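Local structure of cytosine deaminase (4R85) at residues 111-121 against 141-152. The protein probably catalyses the hydrolytic deamination of cytosine and 5-methylcytosine, binding the latter beside an iron(II) ion in an amidohydrolase fold. Residues are numbered along the deposited sequence; the frame is centred on the assembly and turned at random.
Sequences VQHVRTHVDVT and LIDLQIVAFPQE. With 17E (5-methylcytosine), chain G.
One face of the H117 imidazole carries V147, whose CG2 stands 3.8 Å from the ring centroid, almost on its normal: a CH-pi contact. F149 CB lies at the ring's edge, and that edge is turned toward the F149 phenyl face in an offset edge-to-face pair with planes at 88°. Over the centre of one phenyl face sits Q151 N; O2 of 5-methylcytosine meets the phenyl edge in plane, 3.6 Å from F149 CZ. The R115 side chain bends at chi3 (-78°), bringing its guanidinium side-on to Q145 OE1, NE at 2.9 Å and NH2 at 2.8 Å; NH1 turns to D207 in a salt bridge. R115 and H117 lie on strand 111-119, Q145, V147 and F149 on its parallel neighbour 143-149, joined through helix 126-137 as a beta-alpha-beta crossover of the amidohydrolase TIM barrel. V118 and I146 point to the opposite side of the sheet and pack against that helix. At the C-terminal ends, where such barrels hold their active sites, D119 OD2 closes an Asx turn by accepting from T121 N; T121 OG1 also donates to OD2 and accepts from E152 N. Q151 OE1 accepts a hydrogen bond from ligand N1 (2.7 Å), while Q151 NE2 donates to its O2 (3.0 Å).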
loop_
_atom_site.group_PDB
_atom_site.type_symbol
_atom_site.label_atom_id
_atom_site.label_comp_id
_atom_site.label_asym_id
_atom_site.label_seq_id
_atom_site.Cartn_x
_atom_site.Cartn_y
_atom_site.Cartn_z
ATOM N N VAL A 111 -18.000 3.820 -0.280
ATOM C CA VAL A 111 -17.963 5.278 -0.272
ATOM C C VAL A 111 -19.323 5.860 -0.624
ATOM O O VAL A 111 -19.875 5.540 -1.674
ATOM C CB VAL A 111 -16.936 5.816 -1.279
ATOM C CG1 VAL A 111 -17.022 7.330 -1.332
ATOM C CG2 VAL A 111 -15.533 5.365 -0.884
ATOM N N GLN A 112 -19.862 6.720 0.244
ATOM C CA GLN A 112 -21.146 7.364 -0.036
ATOM C C GLN A 112 -21.043 8.891 -0.093
ATOM O O GLN A 112 -22.022 9.581 -0.375
ATOM C CB GLN A 112 -22.192 6.956 0.998
ATOM C CG GLN A 112 -22.620 5.488 0.940
ATOM C CD GLN A 112 -23.838 5.216 1.807
ATOM O OE1 GLN A 112 -24.718 6.069 1.935
ATOM N NE2 GLN A 112 -23.884 4.036 2.427
ATOM N N HIS A 113 -19.862 9.406 0.218
ATOM C CA HIS A 113 -19.606 10.839 0.190
ATOM C C HIS A 113 -18.350 11.119 -0.622
ATOM O O HIS A 113 -17.292 10.537 -0.380
ATOM C CB HIS A 113 -19.481 11.388 1.611
ATOM C CG HIS A 113 -20.737 11.245 2.406
ATOM N ND1 HIS A 113 -21.805 12.104 2.264
ATOM C CD2 HIS A 113 -21.114 10.319 3.320
ATOM C CE1 HIS A 113 -22.780 11.727 3.072
ATOM N NE2 HIS A 113 -22.388 10.645 3.723
ATOM N N VAL A 114 -18.480 11.999 -1.610
ATOM C CA VAL A 114 -17.397 12.255 -2.540
ATOM C C VAL A 114 -17.278 13.747 -2.816
ATOM O O VAL A 114 -18.274 14.416 -3.047
ATOM C CB VAL A 114 -17.659 11.548 -3.890
ATOM C CG1 VAL A 114 -16.553 11.879 -4.915
ATOM C CG2 VAL A 114 -17.790 10.044 -3.703
ATOM N N ARG A 115 -16.056 14.263 -2.798
ATOM C CA ARG A 115 -15.818 15.620 -3.267
ATOM C C ARG A 115 -14.898 15.547 -4.482
ATOM O O ARG A 115 -13.764 15.072 -4.378
ATOM C CB ARG A 115 -15.203 16.486 -2.163
ATOM C CG ARG A 115 -14.789 17.879 -2.639
ATOM C CD ARG A 115 -14.172 18.689 -1.497
ATOM N NE ARG A 115 -15.194 19.220 -0.594
ATOM C CZ ARG A 115 -14.912 19.946 0.478
ATOM N NH1 ARG A 115 -13.642 20.198 0.774
ATOM N NH2 ARG A 115 -15.890 20.407 1.255
ATOM N N THR A 116 -15.394 15.983 -5.638
ATOM C CA THR A 116 -14.588 15.911 -6.847
ATOM C C THR A 116 -14.120 17.295 -7.236
ATOM O O THR A 116 -14.874 18.260 -7.134
ATOM C CB THR A 116 -15.339 15.269 -8.047
ATOM O OG1 THR A 116 -14.438 15.145 -9.154
ATOM C CG2 THR A 116 -16.528 16.117 -8.484
ATOM N N HIS A 117 -12.863 17.393 -7.648
ATOM C CA HIS A 117 -12.380 18.601 -8.296
ATOM C C HIS A 117 -12.669 18.479 -9.791
ATOM O O HIS A 117 -12.605 17.383 -10.352
ATOM C CB HIS A 117 -10.882 18.799 -8.016
ATOM C CG HIS A 117 -10.587 19.022 -6.565
ATOM N ND1 HIS A 117 -10.246 20.256 -6.056
ATOM C CD2 HIS A 117 -10.654 18.182 -5.506
ATOM C CE1 HIS A 117 -10.095 20.161 -4.745
ATOM N NE2 HIS A 117 -10.337 18.913 -4.387
ATOM N N VAL A 118 -13.038 19.593 -10.423
ATOM C CA VAL A 118 -13.262 19.626 -11.863
ATOM C C VAL A 118 -12.488 20.792 -12.451
ATOM O O VAL A 118 -12.623 21.914 -11.982
ATOM C CB VAL A 118 -14.747 19.834 -12.214
ATOM C CG1 VAL A 118 -14.951 19.752 -13.741
ATOM C CG2 VAL A 118 -15.599 18.820 -11.498
ATOM N N ASP A 119 -11.688 20.530 -13.481
ATOM C CA ASP A 119 -10.870 21.567 -14.102
ATOM C C ASP A 119 -11.768 22.591 -14.808
ATOM O O ASP A 119 -12.506 22.247 -15.728
ATOM C CB ASP A 119 -9.874 20.919 -15.075
ATOM C CG ASP A 119 -8.955 21.919 -15.757
ATOM O OD1 ASP A 119 -8.207 21.482 -16.662
ATOM O OD2 ASP A 119 -8.960 23.122 -15.408
ATOM N N VAL A 120 -11.715 23.844 -14.356
ATOM C CA VAL A 120 -12.530 24.900 -14.962
ATOM C C VAL A 120 -11.683 25.839 -15.828
ATOM O O VAL A 120 -12.191 26.816 -16.368
ATOM C CB VAL A 120 -13.334 25.710 -13.916
ATOM C CG1 VAL A 120 -14.289 24.793 -13.149
ATOM C CG2 VAL A 120 -12.404 26.434 -12.949
ATOM N N THR A 121 -10.393 25.543 -15.962
ATOM C CA THR A 121 -9.595 26.215 -16.984
ATOM C C THR A 121 -9.830 25.486 -18.306
ATOM O O THR A 121 -8.930 24.892 -18.905
ATOM C CB THR A 121 -8.100 26.333 -16.623
ATOM O OG1 THR A 121 -7.594 25.055 -16.218
ATOM C CG2 THR A 121 -7.907 27.349 -15.481
ATOM N N LEU A 141 -26.563 6.697 -5.080
ATOM C CA LEU A 141 -25.350 6.036 -4.602
ATOM C C LEU A 141 -24.529 6.914 -3.665
ATOM O O LEU A 141 -24.030 6.451 -2.641
ATOM C CB LEU A 141 -24.470 5.608 -5.789
ATOM C CG LEU A 141 -25.139 4.719 -6.849
ATOM C CD1 LEU A 141 -24.150 4.348 -7.953
ATOM C CD2 LEU A 141 -25.737 3.465 -6.223
ATOM N N ILE A 142 -24.357 8.181 -4.031
ATOM C CA ILE A 142 -23.430 9.044 -3.307
ATOM C C ILE A 142 -23.946 10.468 -3.162
ATOM O O ILE A 142 -24.828 10.902 -3.896
ATOM C CB ILE A 142 -22.077 9.157 -4.049
ATOM C CG1 ILE A 142 -22.277 9.879 -5.387
ATOM C CG2 ILE A 142 -21.435 7.789 -4.239
ATOM C CD1 ILE A 142 -20.985 10.108 -6.179
ATOM N N ASP A 143 -23.371 11.192 -2.210
ATOM C CA ASP A 143 -23.573 12.628 -2.115
ATOM C C ASP A 143 -22.315 13.298 -2.666
ATOM O O ASP A 143 -21.246 13.229 -2.055
ATOM C CB ASP A 143 -23.822 13.045 -0.662
ATOM C CG ASP A 143 -25.141 12.517 -0.121
ATOM O OD1 ASP A 143 -25.140 11.488 0.592
ATOM O OD2 ASP A 143 -26.180 13.133 -0.418
ATOM N N LEU A 144 -22.444 13.933 -3.827
ATOM C CA LEU A 144 -21.286 14.489 -4.525
ATOM C C LEU A 144 -21.125 15.991 -4.301
ATOM O O LEU A 144 -22.059 16.756 -4.526
ATOM C CB LEU A 144 -21.412 14.211 -6.028
ATOM C CG LEU A 144 -20.261 14.667 -6.935
ATOM C CD1 LEU A 144 -18.968 13.940 -6.561
ATOM C CD2 LEU A 144 -20.617 14.419 -8.403
ATOM N N GLN A 145 -19.937 16.412 -3.871
ATOM C CA GLN A 145 -19.597 17.834 -3.870
ATOM C C GLN A 145 -18.684 18.150 -5.040
ATOM O O GLN A 145 -17.821 17.351 -5.392
ATOM C CB GLN A 145 -18.896 18.230 -2.576
ATOM C CG GLN A 145 -19.788 18.089 -1.357
ATOM C CD GLN A 145 -19.121 18.611 -0.096
ATOM O OE1 GLN A 145 -18.041 19.209 -0.146
ATOM N NE2 GLN A 145 -19.768 18.393 1.046
ATOM N N ILE A 146 -18.858 19.324 -5.632
ATOM C CA ILE A 146 -18.038 19.696 -6.786
ATOM C C ILE A 146 -17.198 20.943 -6.535
ATOM O O ILE A 146 -17.729 21.987 -6.164
ATOM C CB ILE A 146 -18.908 19.925 -8.028
ATOM C CG1 ILE A 146 -19.564 18.609 -8.453
ATOM C CG2 ILE A 146 -18.078 20.535 -9.160
ATOM C CD1 ILE A 146 -20.776 18.798 -9.335
ATOM N N VAL A 147 -15.890 20.821 -6.764
ATOM C CA VAL A 147 -14.955 21.929 -6.602
ATOM C C VAL A 147 -14.573 22.541 -7.959
ATOM O O VAL A 147 -14.117 21.828 -8.860
ATOM C CB VAL A 147 -13.643 21.465 -5.941
ATOM C CG1 VAL A 147 -12.775 22.680 -5.565
ATOM C CG2 VAL A 147 -13.909 20.581 -4.698
ATOM N N ALA A 148 -14.745 23.854 -8.094
ATOM C CA ALA A 148 -14.213 24.579 -9.249
ATOM C C ALA A 148 -12.699 24.711 -9.139
ATOM O O ALA A 148 -12.188 25.591 -8.450
ATOM C CB ALA A 148 -14.851 25.947 -9.363
ATOM N N PHE A 149 -11.991 23.840 -9.846
ATOM C CA PHE A 149 -10.545 23.707 -9.726
ATOM C C PHE A 149 -9.896 24.294 -10.975
ATOM O O PHE A 149 -10.097 23.779 -12.071
ATOM C CB PHE A 149 -10.190 22.218 -9.602
ATOM C CG PHE A 149 -8.708 21.921 -9.697
ATOM C CD1 PHE A 149 -7.796 22.573 -8.881
ATOM C CD2 PHE A 149 -8.239 20.974 -10.589
ATOM C CE1 PHE A 149 -6.438 22.294 -8.964
ATOM C CE2 PHE A 149 -6.888 20.685 -10.678
ATOM C CZ PHE A 149 -5.984 21.343 -9.867
ATOM N N PRO A 150 -9.152 25.399 -10.819
ATOM C CA PRO A 150 -8.531 26.056 -11.976
ATOM C C PRO A 150 -7.155 25.445 -12.249
ATOM O O PRO A 150 -6.143 26.034 -11.877
ATOM C CB PRO A 150 -8.387 27.502 -11.512
ATOM C CG PRO A 150 -8.162 27.370 -10.002
ATOM C CD PRO A 150 -8.925 26.136 -9.558
ATOM N N GLN A 151 -7.133 24.277 -12.885
ATOM C CA GLN A 151 -5.893 23.527 -13.102
ATOM C C GLN A 151 -4.732 24.354 -13.648
ATOM O O GLN A 151 -3.586 24.209 -13.212
ATOM C CB GLN A 151 -6.146 22.361 -14.054
ATOM C CG GLN A 151 -4.897 21.585 -14.437
ATOM C CD GLN A 151 -4.358 20.776 -13.267
ATOM O OE1 GLN A 151 -4.760 19.634 -13.054
ATOM N NE2 GLN A 151 -3.461 21.374 -12.495
ATOM N N GLU A 152 -5.010 25.211 -14.621
ATOM C CA GLU A 152 -3.914 25.946 -15.239
ATOM C C GLU A 152 -3.724 27.345 -14.653
ATOM O O GLU A 152 -3.019 28.185 -15.219
ATOM C CB GLU A 152 -4.058 25.941 -16.766
ATOM C CG GLU A 152 -3.965 24.503 -17.285
ATOM C CD GLU A 152 -3.907 24.399 -18.788
ATOM O OE1 GLU A 152 -4.591 23.509 -19.341
ATOM O OE2 GLU A 152 -3.175 25.197 -19.407
HETATM N N1 17E G . -3.950 18.160 -10.924
HETATM C C2 17E G . -3.145 18.604 -9.958
HETATM O O2 17E G . -2.702 19.902 -9.994
HETATM N N3 17E G . -2.760 17.817 -8.949
HETATM C C4 17E G . -3.175 16.540 -8.887
HETATM N N4 17E G . -2.755 15.708 -7.806
HETATM C C5 17E G . -4.020 16.031 -9.875
HETATM C C6 17E G . -4.399 16.889 -10.903
HETATM C CM5 17E G . -4.494 14.614 -9.819
HETATM O O HOH W 1 -22.150 4.300 -2.456
HETATM O O HOH W 2 -20.871 14.451 0.474
#